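Glutamine cyclotransferase (Xanthomonas campestris, PDB 3MBR) probably catalyses the cyclisation of N-terminal glutamine to pyroglutamate in peptides, and carries a calcium ion within a five-bladed beta-propeller. Local coordinates at residues E24-L29 / G208-A213; A109-D114 / E154-N159; D114-M119 / I126-P131; D216-T221 / Y229-T234. The protein carries 1 engineered substitution. All coordinates share one frame; numbering follows the deposited sequence.

Contact 1 (E24-L29 / G208-A213). With CA (calcium ion), chain B.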
loop_
_atom_site.group_PDB
_atom_site.type_symbol
_atom_site.label_atom_id
_atom_site.label_comp_id
_atom_site.label_asym_id
_atom_site.label_seq_id
_atom_site.Cartn_x
_atom_site.Cartn_y
_atom_site.Cartn_z
ATOM N N GLU A 24 -5.789 -4.973 0.697
ATOM C CA GLU A 24 -4.722 -5.247 -0.268
ATOM C C GLU A 24 -4.012 -4.010 -0.670
ATOM O O GLU A 24 -3.068 -4.080 -1.471
ATOM C CB GLU A 24 -5.315 -5.965 -1.494
ATOM C CG GLU A 24 -5.724 -7.403 -1.224
ATOM C CD GLU A 24 -4.635 -8.481 -0.858
ATOM O OE1 GLU A 24 -3.496 -8.254 -0.828
ATOM O OE2 GLU A 24 -5.028 -9.675 -0.582
ATOM N N GLY A 25 -4.407 -2.834 -0.201
ATOM C CA GLY A 25 -3.729 -1.566 -0.547
ATOM C C GLY A 25 -4.560 -0.429 -0.026
ATOM O O GLY A 25 -5.801 -0.602 0.225
ATOM N N LEU A 26 -3.939 0.721 0.175
ATOM C CA LEU A 26 -4.673 1.843 0.785
ATOM C C LEU A 26 -4.049 3.153 0.328
ATOM O O LEU A 26 -2.804 3.236 0.179
ATOM C CB LEU A 26 -4.491 1.733 2.333
ATOM C CG LEU A 26 -5.365 2.640 3.214
ATOM C CD1 LEU A 26 -6.786 2.153 3.296
ATOM C CD2 LEU A 26 -4.726 2.681 4.631
ATOM N N PHE A 27 -4.900 4.166 0.106
ATOM C CA PHE A 27 -4.338 5.527 -0.085
ATOM C C PHE A 27 -5.298 6.531 0.456
ATOM O O PHE A 27 -6.476 6.154 0.784
ATOM C CB PHE A 27 -3.914 5.813 -1.526
ATOM C CG PHE A 27 -5.036 5.852 -2.525
ATOM C CD1 PHE A 27 -5.828 6.998 -2.662
ATOM C CD2 PHE A 27 -5.273 4.766 -3.395
ATOM C CE1 PHE A 27 -6.883 7.080 -3.657
ATOM C CE2 PHE A 27 -6.341 4.861 -4.370
ATOM C CZ PHE A 27 -7.108 6.016 -4.501
ATOM N N TYR A 28 -4.924 7.763 0.585
ATOM C CA TYR A 28 -5.792 8.785 1.128
ATOM C C TYR A 28 -5.904 9.874 0.058
ATOM O O TYR A 28 -4.921 10.289 -0.599
ATOM C CB TYR A 28 -5.114 9.390 2.361
ATOM C CG TYR A 28 -5.810 10.588 2.952
ATOM C CD1 TYR A 28 -5.621 11.843 2.412
ATOM C CD2 TYR A 28 -6.691 10.449 3.975
ATOM C CE1 TYR A 28 -6.235 12.987 2.917
ATOM C CE2 TYR A 28 -7.325 11.604 4.527
ATOM C CZ TYR A 28 -7.070 12.839 3.954
ATOM O OH TYR A 28 -7.659 13.983 4.503
ATOM N N LEU A 29 -7.112 10.388 -0.085
ATOM C CA LEU A 29 -7.256 11.474 -1.035
ATOM C C LEU A 29 -8.429 12.374 -0.663
ATOM O O LEU A 29 -9.536 11.840 -0.479
ATOM C CB LEU A 29 -7.498 10.864 -2.484
ATOM C CG LEU A 29 -7.733 11.958 -3.546
ATOM C CD1 LEU A 29 -6.468 12.677 -3.663
ATOM C CD2 LEU A 29 -8.117 11.158 -4.876
ATOM N N GLY A 208 -1.974 -1.894 4.477
ATOM C CA GLY A 208 -2.456 -0.608 3.962
ATOM C C GLY A 208 -1.617 0.479 4.609
ATOM O O GLY A 208 -1.573 0.508 5.871
ATOM N N ILE A 209 -0.963 1.299 3.828
ATOM C CA ILE A 209 -0.205 2.435 4.336
ATOM C C ILE A 209 -0.681 3.631 3.517
ATOM O O ILE A 209 -0.522 3.589 2.275
ATOM C CB ILE A 209 1.329 2.265 4.184
ATOM C CG1 ILE A 209 1.792 0.976 4.902
ATOM C CG2 ILE A 209 1.979 3.521 4.758
ATOM C CD1 ILE A 209 3.227 0.588 4.500
ATOM N N ALA A 210 -1.241 4.652 4.139
ATOM C CA ALA A 210 -1.765 5.782 3.386
ATOM C C ALA A 210 -1.247 7.128 3.960
ATOM O O ALA A 210 -1.332 7.315 5.166
ATOM C CB ALA A 210 -3.285 5.802 3.363
ATOM N N PHE A 211 -0.821 8.041 3.142
ATOM C CA PHE A 211 -0.314 9.290 3.614
ATOM C C PHE A 211 -1.198 10.439 3.123
ATOM O O PHE A 211 -1.546 10.531 1.904
ATOM C CB PHE A 211 1.119 9.477 3.088
ATOM C CG PHE A 211 1.752 10.710 3.598
ATOM C CD1 PHE A 211 1.895 10.936 4.954
ATOM C CD2 PHE A 211 2.253 11.663 2.704
ATOM C CE1 PHE A 211 2.525 12.090 5.453
ATOM C CE2 PHE A 211 2.944 12.821 3.201
ATOM C CZ PHE A 211 3.039 13.026 4.549
ATOM N N ASP A 212 -1.647 11.262 4.069
ATOM C CA ASP A 212 -2.373 12.511 3.784
ATOM C C ASP A 212 -1.310 13.593 3.734
ATOM O O ASP A 212 -0.845 14.028 4.788
ATOM C CB ASP A 212 -3.351 12.730 4.943
ATOM C CG ASP A 212 -3.938 14.139 4.980
ATOM O OD1 ASP A 212 -4.701 14.398 5.946
ATOM O OD2 ASP A 212 -3.669 14.976 4.091
ATOM N N ALA A 213 -0.889 13.991 2.500
ATOM C CA ALA A 213 0.188 14.940 2.465
ATOM C C ALA A 213 -0.220 16.327 2.878
ATOM O O ALA A 213 0.644 17.097 3.366
ATOM C CB ALA A 213 0.874 14.967 1.071
HETATM CA CA CA B . -0.539 2.873 0.067
HETATM O O HOH W 1 -2.166 8.493 0.041
HETATM O O HOH W 2 -2.709 12.740 -0.150
HETATM O O HOH W 3 -0.964 2.860 -2.321
#
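Y28 and D212 lie side by side and point the same way, the phenol ring and the carboxylate stacked with their planes 12° apart. D212 CB sits over one face of the ring, offset toward the rim and 3.6 Å from the Y28 ring centroid, a CH-pi contact. With D212 CG anti to the backbone N (chi1 166°), the carboxyl carbon comes to 3.3 Å from Y28 CE1. The polar end of D212 turns to R217, which makes a salt bridge with OD1. Toward the start of the strands, L26 CB rests against the backbone of G208, 3.5 Å from its CA, and L26 CD2 reaches A210 CB at 3.7 Å. The A210 methyl touches both L26 and the F27 backbone. The two strands run nearly parallel, 13° apart, but are joined through water and metal: one water accepts from Y28 N at 2.9 Å and probably donates to F211 O, and the calcium ion is bound by L26 O at 2.3 Å and by I209 O at 2.3 Å. E154, L155, E156 and a water complete its shell. L26 O and I209 O stand only 3.1 Å apart, so the cation probably offsets the repulsion between two carbonyl dipoles that would otherwise push these strand edges away from each other.

Contact 2 (A109-D114 / E154-N159); sequences ALTSDD and ELEWVN. With CA (calcium ion), chain B.
T111 and W157 carry a buried strand-to-strand contact between the innermost strands of two neighbouring propeller blades, 109-112 and 154-158, which run parallel beside the calcium ion. T111 OG1 is anti to its backbone N (chi1 -172°) and accepts a hydrogen bond from W157 N at 3.0 Å, bent to 142°. The same hydroxyl shares a water with E156 OE2, which lies 2.7 Å from that water; E156 OE1 accepts from F211 N. T111 CG2 meets L155 CB at 3.8 Å, the two side chains crossing at about a right angle. Beyond the strand, D113 CB stands over the indole of W157, 3.5 Å from the centroid of its five-membered ring, while its carboxylate plane is turned 76° from the ring; D113 OD2 bonds to the hydroxyl of Y118, whose own ring stacks on W157. Calcium takes E156 OE2 at 2.4 Å, L155 O at 2.5 Å and E154 OE1 at 2.5 Å. E154 OE2 is tied through a water to L110 N, and a calcium-bound water probably donates to L110 O at 2.7 Å, making L110 a second-shell residue. Inner blade strands meeting round an axial metal ion are characteristic of a beta-propeller with calcium in its central channel.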
loop_
_atom_site.group_PDB
_atom_site.type_symbol
_atom_site.label_atom_id
_atom_site.label_comp_id
_atom_site.label_asym_id
_atom_site.label_seq_id
_atom_site.Cartn_x
_atom_site.Cartn_y
_atom_site.Cartn_z
ATOM N N ALA A 109 1.710 -4.172 -5.061
ATOM C CA ALA A 109 1.327 -2.870 -4.512
ATOM C C ALA A 109 1.747 -1.729 -5.456
ATOM O O ALA A 109 2.623 -1.913 -6.317
ATOM C CB ALA A 109 1.826 -2.670 -3.112
ATOM N N LEU A 110 1.131 -0.561 -5.253
ATOM C CA LEU A 110 1.423 0.620 -6.073
ATOM C C LEU A 110 1.490 1.824 -5.199
ATOM O O LEU A 110 0.754 1.868 -4.213
ATOM C CB LEU A 110 0.250 0.916 -7.079
ATOM C CG LEU A 110 0.125 0.052 -8.273
ATOM C CD1 LEU A 110 -1.179 0.357 -9.027
ATOM C CD2 LEU A 110 1.362 0.266 -9.235
ATOM N N THR A 111 2.255 2.841 -5.592
ATOM C CA THR A 111 2.067 4.171 -5.048
ATOM C C THR A 111 2.518 5.147 -6.141
ATOM O O THR A 111 2.768 4.702 -7.263
ATOM C CB THR A 111 2.789 4.388 -3.704
ATOM O OG1 THR A 111 2.390 5.666 -3.180
ATOM C CG2 THR A 111 4.328 4.364 -3.821
ATOM N N SER A 112 2.630 6.435 -5.844
ATOM C CA SER A 112 3.099 7.403 -6.855
ATOM C C SER A 112 3.734 8.553 -6.184
ATOM O O SER A 112 3.404 8.898 -5.019
ATOM C CB SER A 112 1.931 7.820 -7.681
ATOM O OG SER A 112 1.040 8.660 -6.956
ATOM N N ASP A 113 4.632 9.190 -6.915
ATOM C CA ASP A 113 5.140 10.536 -6.489
ATOM C C ASP A 113 4.447 11.542 -7.409
ATOM O O ASP A 113 3.288 11.303 -7.809
ATOM C CB ASP A 113 6.662 10.633 -6.517
ATOM C CG ASP A 113 7.250 10.483 -7.875
ATOM O OD1 ASP A 113 6.511 10.406 -8.893
ATOM O OD2 ASP A 113 8.496 10.400 -7.955
ATOM N N ASP A 114 5.066 12.693 -7.682
ATOM C CA ASP A 114 4.294 13.610 -8.572
ATOM C C ASP A 114 4.446 13.365 -10.064
ATOM O O ASP A 114 3.863 14.112 -10.872
ATOM C CB ASP A 114 4.518 15.094 -8.252
ATOM C CG ASP A 114 5.935 15.446 -8.193
ATOM O OD1 ASP A 114 6.240 16.615 -7.766
ATOM O OD2 ASP A 114 6.763 14.583 -8.600
ATOM N N GLU A 154 2.988 -3.724 0.480
ATOM C CA GLU A 154 2.290 -2.427 0.356
ATOM C C GLU A 154 3.294 -1.320 0.270
ATOM O O GLU A 154 4.373 -1.400 0.906
ATOM C CB GLU A 154 1.384 -2.253 1.610
ATOM C CG GLU A 154 0.713 -0.871 1.806
ATOM C CD GLU A 154 -0.250 -0.353 0.723
ATOM O OE1 GLU A 154 -1.004 0.610 1.003
ATOM O OE2 GLU A 154 -0.138 -0.833 -0.453
ATOM N N LEU A 155 2.951 -0.277 -0.503
ATOM C CA LEU A 155 3.842 0.888 -0.685
ATOM C C LEU A 155 3.106 2.172 -0.374
ATOM O O LEU A 155 1.833 2.241 -0.514
ATOM C CB LEU A 155 4.220 0.991 -2.179
ATOM C CG LEU A 155 5.081 -0.187 -2.723
ATOM C CD1 LEU A 155 5.370 0.054 -4.217
ATOM C CD2 LEU A 155 6.359 -0.397 -1.969
ATOM N N GLU A 156 3.876 3.209 -0.029
ATOM C CA GLU A 156 3.274 4.527 0.051
ATOM C C GLU A 156 4.414 5.537 -0.108
ATOM O O GLU A 156 5.448 5.430 0.592
ATOM C CB GLU A 156 2.598 4.717 1.402
ATOM C CG GLU A 156 1.813 6.051 1.490
ATOM C CD GLU A 156 0.653 6.149 0.523
ATOM O OE1 GLU A 156 0.046 7.249 0.538
ATOM O OE2 GLU A 156 0.276 5.161 -0.159
ATOM N N TRP A 157 4.230 6.546 -0.929
ATOM C CA TRP A 157 5.193 7.609 -1.096
ATOM C C TRP A 157 5.013 8.648 -0.039
ATOM O O TRP A 157 3.883 9.164 0.113
ATOM C CB TRP A 157 5.018 8.283 -2.470
ATOM C CG TRP A 157 6.171 9.155 -2.816
ATOM C CD1 TRP A 157 6.276 10.493 -2.593
ATOM C CD2 TRP A 157 7.379 8.730 -3.411
ATOM N NE1 TRP A 157 7.522 10.963 -3.062
ATOM C CE2 TRP A 157 8.210 9.894 -3.557
ATOM C CE3 TRP A 157 7.849 7.505 -3.864
ATOM C CZ2 TRP A 157 9.453 9.853 -4.195
ATOM C CZ3 TRP A 157 9.148 7.475 -4.500
ATOM C CH2 TRP A 157 9.896 8.641 -4.631
ATOM N N VAL A 158 6.064 8.985 0.721
ATOM C CA VAL A 158 5.911 9.962 1.854
ATOM C C VAL A 158 7.118 10.866 1.821
ATOM O O VAL A 158 8.234 10.428 2.064
ATOM C CB VAL A 158 5.877 9.197 3.182
ATOM C CG1 VAL A 158 5.709 10.189 4.350
ATOM C CG2 VAL A 158 4.728 8.185 3.242
ATOM N N ASN A 159 6.875 12.134 1.518
ATOM C CA ASN A 159 7.976 13.172 1.595
ATOM C C ASN A 159 9.274 12.736 0.908
ATOM O O ASN A 159 10.366 12.796 1.500
ATOM C CB ASN A 159 8.294 13.480 3.061
ATOM C CG ASN A 159 7.101 14.070 3.823
ATOM O OD1 ASN A 159 6.918 13.771 5.020
ATOM N ND2 ASN A 159 6.244 14.837 3.132
HETATM CA CA CA B . -0.539 2.873 0.067
HETATM O O HOH W 4 -1.144 -0.386 -3.056
HETATM O O HOH W 3 -0.964 2.860 -2.321
HETATM O O HOH W 5 -0.317 5.664 -2.734
#

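Contact 3 (D114-M119 / I126-P131)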
loop_
_atom_site.group_PDB
_atom_site.type_symbol
_atom_site.label_atom_id
_atom_site.label_comp_id
_atom_site.label_asym_id
_atom_site.label_seq_id
_atom_site.Cartn_x
_atom_site.Cartn_y
_atom_site.Cartn_z
ATOM N N ASP A 114 5.066 12.693 -7.682
ATOM C CA ASP A 114 4.294 13.610 -8.572
ATOM C C ASP A 114 4.446 13.365 -10.064
ATOM O O ASP A 114 3.863 14.112 -10.872
ATOM C CB ASP A 114 4.518 15.094 -8.252
ATOM C CG ASP A 114 5.935 15.446 -8.193
ATOM O OD1 ASP A 114 6.240 16.615 -7.766
ATOM O OD2 ASP A 114 6.763 14.583 -8.600
ATOM N N SER A 115 5.197 12.351 -10.465
ATOM C CA SER A 115 5.438 12.134 -11.880
ATOM C C SER A 115 5.254 10.687 -12.286
ATOM O O SER A 115 4.917 10.422 -13.442
ATOM C CB SER A 115 6.896 12.490 -12.216
ATOM O OG SER A 115 7.097 13.873 -11.956
ATOM N N HIS A 116 5.462 9.738 -11.356
ATOM C CA HIS A 116 5.534 8.318 -11.740
ATOM C C HIS A 116 4.801 7.458 -10.749
ATOM O O HIS A 116 4.615 7.846 -9.587
ATOM C CB HIS A 116 6.952 7.763 -11.763
ATOM C CG HIS A 116 7.754 8.369 -12.853
ATOM N ND1 HIS A 116 8.452 9.532 -12.648
ATOM C CD2 HIS A 116 7.831 8.075 -14.172
ATOM C CE1 HIS A 116 9.039 9.883 -13.797
ATOM N NE2 HIS A 116 8.662 9.027 -14.741
ATOM N N LEU A 117 4.433 6.267 -11.214
ATOM C CA LEU A 117 3.936 5.263 -10.275
ATOM C C LEU A 117 5.081 4.355 -9.918
ATOM O O LEU A 117 6.055 4.243 -10.684
ATOM C CB LEU A 117 2.850 4.369 -10.965
ATOM C CG LEU A 117 1.752 5.109 -11.686
ATOM C CD1 LEU A 117 0.793 4.053 -12.204
ATOM C CD2 LEU A 117 1.049 6.159 -10.849
ATOM N N TYR A 118 4.993 3.729 -8.753
ATOM C CA TYR A 118 5.979 2.747 -8.240
ATOM C C TYR A 118 5.232 1.482 -7.921
ATOM O O TYR A 118 4.226 1.510 -7.261
ATOM C CB TYR A 118 6.695 3.327 -6.985
ATOM C CG TYR A 118 7.457 4.568 -7.315
ATOM C CD1 TYR A 118 6.833 5.815 -7.278
ATOM C CD2 TYR A 118 8.782 4.490 -7.652
ATOM C CE1 TYR A 118 7.536 7.002 -7.661
ATOM C CE2 TYR A 118 9.501 5.621 -7.967
ATOM C CZ TYR A 118 8.880 6.891 -7.974
ATOM O OH TYR A 118 9.623 8.052 -8.282
ATOM N N MET A 119 5.690 0.381 -8.500
ATOM C CA MET A 119 4.994 -0.907 -8.359
ATOM C C MET A 119 5.932 -1.966 -7.714
ATOM O O MET A 119 7.062 -2.208 -8.134
ATOM C CB MET A 119 4.658 -1.407 -9.798
ATOM C CG MET A 119 4.040 -2.720 -9.814
ATOM S SD MET A 119 3.502 -3.246 -11.469
ATOM C CE MET A 119 3.302 -5.058 -11.318
ATOM N N ILE A 126 11.551 -2.673 -7.449
ATOM C CA ILE A 126 10.350 -1.842 -7.674
ATOM C C ILE A 126 10.394 -1.201 -9.087
ATOM O O ILE A 126 11.413 -0.602 -9.504
ATOM C CB ILE A 126 10.349 -0.705 -6.661
ATOM C CG1 ILE A 126 10.271 -1.222 -5.215
ATOM C CG2 ILE A 126 9.253 0.343 -6.932
ATOM C CD1 ILE A 126 10.458 -0.231 -4.275
ATOM N N ARG A 127 9.283 -1.354 -9.792
ATOM C CA ARG A 127 9.142 -0.810 -11.165
ATOM C C ARG A 127 8.640 0.638 -11.088
ATOM O O ARG A 127 7.681 0.969 -10.386
ATOM C CB ARG A 127 8.181 -1.659 -11.969
ATOM C CG ARG A 127 8.411 -3.207 -11.918
ATOM C CD ARG A 127 7.292 -3.980 -12.664
ATOM N NE ARG A 127 7.330 -5.447 -12.501
ATOM C CZ ARG A 127 6.485 -6.347 -13.036
ATOM N NH1 ARG A 127 5.522 -6.017 -13.908
ATOM N NH2 ARG A 127 6.633 -7.662 -12.728
ATOM N N LYS A 128 9.239 1.496 -11.912
ATOM C CA LYS A 128 8.762 2.890 -12.016
ATOM C C LYS A 128 7.996 2.993 -13.349
ATOM O O LYS A 128 8.550 2.667 -14.416
ATOM C CB LYS A 128 9.962 3.803 -11.958
ATOM C CG LYS A 128 9.725 5.284 -11.837
ATOM C CD LYS A 128 11.143 5.996 -11.670
ATOM C CE LYS A 128 11.085 7.470 -11.379
ATOM N NZ LYS A 128 12.400 8.182 -11.751
ATOM N N LEU A 129 6.736 3.416 -13.283
ATOM C CA LEU A 129 5.859 3.368 -14.454
ATOM C C LEU A 129 5.411 4.736 -14.878
ATOM O O LEU A 129 5.183 5.621 -14.033
ATOM C CB LEU A 129 4.604 2.533 -14.136
ATOM C CG LEU A 129 4.780 1.125 -13.510
ATOM C CD1 LEU A 129 3.386 0.502 -13.269
ATOM C CD2 LEU A 129 5.613 0.223 -14.383
ATOM N N ASP A 130 5.257 4.923 -16.201
ATOM C CA ASP A 130 4.665 6.095 -16.670
ATOM C C ASP A 130 3.137 6.070 -16.353
ATOM O O ASP A 130 2.495 5.090 -16.705
ATOM C CB ASP A 130 4.881 6.114 -18.234
ATOM C CG ASP A 130 4.176 7.288 -18.859
ATOM O OD1 ASP A 130 3.289 7.057 -19.712
ATOM O OD2 ASP A 130 4.533 8.429 -18.462
ATOM N N PRO A 131 2.569 7.100 -15.697
ATOM C CA PRO A 131 1.159 6.976 -15.303
ATOM C C PRO A 131 0.190 6.873 -16.450
ATOM O O PRO A 131 -0.771 6.092 -16.354
ATOM C CB PRO A 131 0.918 8.269 -14.535
ATOM C CG PRO A 131 2.307 8.608 -13.967
ATOM C CD PRO A 131 3.190 8.293 -15.068
#
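K128 lies alongside Y118 and slants across H116, which sits just before that strand. Its CB starts 4.1 Å from L117 O. With CG anti to the backbone N (chi1 -171°), that atom comes to 3.7 Å from H116 CB. The chain then stays extended: CD approaches Y118 CE2, and CE lies 3.5 Å from Y118 OH. CE also stands over one face of the imidazole, 3.9 Å from the H116 ring centroid, a CH-pi contact offset toward the rim. At the tip, K128 NZ ends 4.3 Å from H116 ND1, not in contact. On the face carrying M119 and R127, these side chains run alongside each other, and M119 CE lies over one face of the guanidinium, toward its rim, 3.5 Å from R127 NH1. R127 NH2 is held by the carbonyl of P104 and by a salt bridge to D121. Paired backbone hydrogen bonds join L117 with L129 and M119 with R127, making strands 117-120 and 125-129 an antiparallel hairpin. Within its blade the hairpin is flanked by inner strand 109-112, bonded to Y118, and by strand 136-144, bonded to I126 and K128.

Contact 4 (D216-T221 / Y229-T234)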
loop_
_atom_site.group_PDB
_atom_site.type_symbol
_atom_site.label_atom_id
_atom_site.label_comp_id
_atom_site.label_asym_id
_atom_site.label_seq_id
_atom_site.Cartn_x
_atom_site.Cartn_y
_atom_site.Cartn_z
ATOM N N ASP A 216 -0.050 16.007 6.695
ATOM C CA ASP A 216 1.067 15.186 7.157
ATOM C C ASP A 216 0.577 14.131 8.123
ATOM O O ASP A 216 1.101 14.040 9.233
ATOM C CB ASP A 216 2.150 16.106 7.802
ATOM C CG ASP A 216 3.456 15.347 8.175
ATOM O OD1 ASP A 216 3.734 14.218 7.681
ATOM O OD2 ASP A 216 4.197 15.943 8.988
ATOM N N ARG A 217 -0.392 13.333 7.693
ATOM C CA ARG A 217 -0.886 12.227 8.541
ATOM C C ARG A 217 -0.578 10.909 7.853
ATOM O O ARG A 217 -0.983 10.720 6.675
ATOM C CB ARG A 217 -2.406 12.353 8.767
ATOM C CG ARG A 217 -2.819 13.700 9.406
ATOM C CD ARG A 217 -4.272 13.706 9.796
ATOM N NE ARG A 217 -5.130 13.636 8.630
ATOM C CZ ARG A 217 -6.449 13.433 8.682
ATOM N NH1 ARG A 217 -7.077 13.342 9.892
ATOM N NH2 ARG A 217 -7.141 13.396 7.570
ATOM N N LEU A 218 -0.045 9.964 8.607
ATOM C CA LEU A 218 0.303 8.646 8.102
ATOM C C LEU A 218 -0.647 7.637 8.726
ATOM O O LEU A 218 -0.745 7.589 9.971
ATOM C CB LEU A 218 1.757 8.352 8.461
ATOM C CG LEU A 218 2.259 7.017 7.891
ATOM C CD1 LEU A 218 2.183 6.976 6.405
ATOM C CD2 LEU A 218 3.729 6.807 8.372
ATOM N N PHE A 219 -1.349 6.812 7.919
ATOM C CA PHE A 219 -2.290 5.838 8.446
ATOM C C PHE A 219 -1.846 4.415 8.065
ATOM O O PHE A 219 -1.372 4.180 6.946
ATOM C CB PHE A 219 -3.655 6.068 7.767
ATOM C CG PHE A 219 -4.221 7.456 8.023
ATOM C CD1 PHE A 219 -4.711 7.831 9.281
ATOM C CD2 PHE A 219 -4.250 8.372 6.988
ATOM C CE1 PHE A 219 -5.258 9.103 9.461
ATOM C CE2 PHE A 219 -4.768 9.616 7.186
ATOM C CZ PHE A 219 -5.259 9.986 8.414
ATOM N N VAL A 220 -2.084 3.467 8.972
ATOM C CA VAL A 220 -1.806 2.084 8.674
ATOM C C VAL A 220 -2.976 1.176 9.095
ATOM O O VAL A 220 -3.612 1.428 10.154
ATOM C CB VAL A 220 -0.486 1.565 9.334
ATOM C CG1 VAL A 220 0.696 2.358 8.861
ATOM C CG2 VAL A 220 -0.511 1.642 10.817
ATOM N N THR A 221 -3.264 0.157 8.323
ATOM C CA THR A 221 -4.204 -0.862 8.763
ATOM C C THR A 221 -3.868 -2.167 8.062
ATOM O O THR A 221 -2.828 -2.268 7.385
ATOM C CB THR A 221 -5.669 -0.457 8.509
ATOM O OG1 THR A 221 -6.538 -1.333 9.269
ATOM C CG2 THR A 221 -6.103 -0.448 7.052
ATOM N N TYR A 229 -4.808 3.001 12.265
ATOM C CA TYR A 229 -4.016 3.885 13.171
ATOM C C TYR A 229 -3.405 5.032 12.431
ATOM O O TYR A 229 -2.831 4.859 11.370
ATOM C CB TYR A 229 -2.855 3.123 13.775
ATOM C CG TYR A 229 -3.304 1.955 14.627
ATOM C CD1 TYR A 229 -3.458 0.677 14.058
ATOM C CD2 TYR A 229 -3.544 2.099 15.963
ATOM C CE1 TYR A 229 -3.855 -0.396 14.812
ATOM C CE2 TYR A 229 -3.921 1.003 16.736
ATOM C CZ TYR A 229 -4.140 -0.233 16.138
ATOM O OH TYR A 229 -4.477 -1.309 16.916
ATOM N N GLU A 230 -3.525 6.235 12.984
ATOM C CA GLU A 230 -2.695 7.373 12.535
ATOM C C GLU A 230 -1.463 7.326 13.417
ATOM O O GLU A 230 -1.570 7.317 14.635
ATOM C CB GLU A 230 -3.471 8.705 12.762
ATOM C CG GLU A 230 -2.671 9.925 12.343
ATOM C CD GLU A 230 -3.448 11.213 12.525
ATOM O OE1 GLU A 230 -2.793 12.265 12.473
ATOM O OE2 GLU A 230 -4.687 11.158 12.699
ATOM N N ILE A 231 -0.300 7.327 12.791
ATOM C CA ILE A 231 0.982 7.242 13.522
ATOM C C ILE A 231 1.899 8.420 13.102
ATOM O O ILE A 231 1.839 8.872 11.969
ATOM C CB ILE A 231 1.655 5.908 13.275
ATOM C CG1 ILE A 231 2.053 5.724 11.846
ATOM C CG2 ILE A 231 0.830 4.704 13.771
ATOM C CD1 ILE A 231 2.955 4.478 11.648
ATOM N N ARG A 232 2.683 8.880 14.072
ATOM C CA ARG A 232 3.631 9.933 13.780
ATOM C C ARG A 232 5.052 9.351 13.975
ATOM O O ARG A 232 5.327 8.796 15.035
ATOM C CB ARG A 232 3.370 11.131 14.712
ATOM C CG ARG A 232 4.126 12.457 14.270
ATOM C CD ARG A 232 3.164 13.207 13.304
ATOM N NE ARG A 232 1.987 13.792 13.977
ATOM C CZ ARG A 232 0.643 13.641 13.687
ATOM N NH1 ARG A 232 0.034 12.850 12.622
ATOM N NH2 ARG A 232 -0.091 14.391 14.568
ATOM N N LEU A 233 5.920 9.399 12.970
ATOM C CA LEU A 233 7.280 8.866 13.087
ATOM C C LEU A 233 8.157 9.800 13.921
ATOM O O LEU A 233 8.047 11.042 13.803
ATOM C CB LEU A 233 7.928 8.720 11.733
ATOM C CG LEU A 233 7.112 7.796 10.762
ATOM C CD1 LEU A 233 7.944 7.527 9.517
ATOM C CD2 LEU A 233 6.727 6.443 11.458
ATOM N N THR A 234 8.992 9.239 14.799
ATOM C CA THR A 234 9.912 10.063 15.610
ATOM C C THR A 234 11.152 10.362 14.806
ATOM O O THR A 234 11.735 9.464 14.293
ATOM C CB THR A 234 10.301 9.226 16.845
ATOM O OG1 THR A 234 9.084 8.911 17.532
ATOM C CG2 THR A 234 11.316 9.969 17.792
HETATM O O HOH W 6 1.359 11.159 10.903
#
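E230 lies alongside F219, its CB 3.8 Å from F219 CE1 and its carboxylate plane turned 68° from the ring. The extended side chain continues over the aliphatic part of R217, where E230 OE1 comes to 3.4 Å from R217 CD. The guanidinium of R217, paired with D212, has F219 CZ over its centre, and E230 OE2 takes the hydroxyl of Y15. E230 OE1 instead forms a salt bridge with R232 NH1 at 2.9 Å; OE1 offers its anti lone pair and lies close to the guanidinium plane of R232. R232 NH1 also donates to a water that accepts from L218 N at 2.9 Å and donates to I231 O at 2.6 Å, bridging the two strands at this end. The opposite face is apolar. I231 CG1, between the backbone N and carbonyl carbon (chi1 65°), lies 4.0 Å from L218 CD2. I231 CD1 meets V220 CG1 at 4.2 Å. V220 and Y229 exchange two backbone hydrogen bonds. D216 and R217, both facing D212, form a G1 beta bulge where strand 206-212 turns into strand 217-222. In this antiparallel hairpin, strand 227-233 also pairs with N-terminal strand 9-16, the closure by which many propellers join chain ends in one blade.

In the fold
Contacts 1 and 2 lie beside the propeller axis, their centres 8 Å apart. They join inner strands of four blades and share the calcium ion with one of its waters; E154 and E156 of contact 2 also reach the backbone of contact 1. Contacts 3 and 4 are hairpins farther out in two of these blades. Contact 3 follows strand 109-112 in its sheet, about 9 Å from contact 2 centre to centre. Contact 4 follows strand 206-212, its centre about 10 Å from that of contact 1; the hairpins are about 23 Å apart between centres. Along the chain, contact 3 nests inside contact 2 and contact 2 inside contact 1, with contact 4 last. The metal thus joins sequence-distant blades, while the two hairpins extend their blades outward.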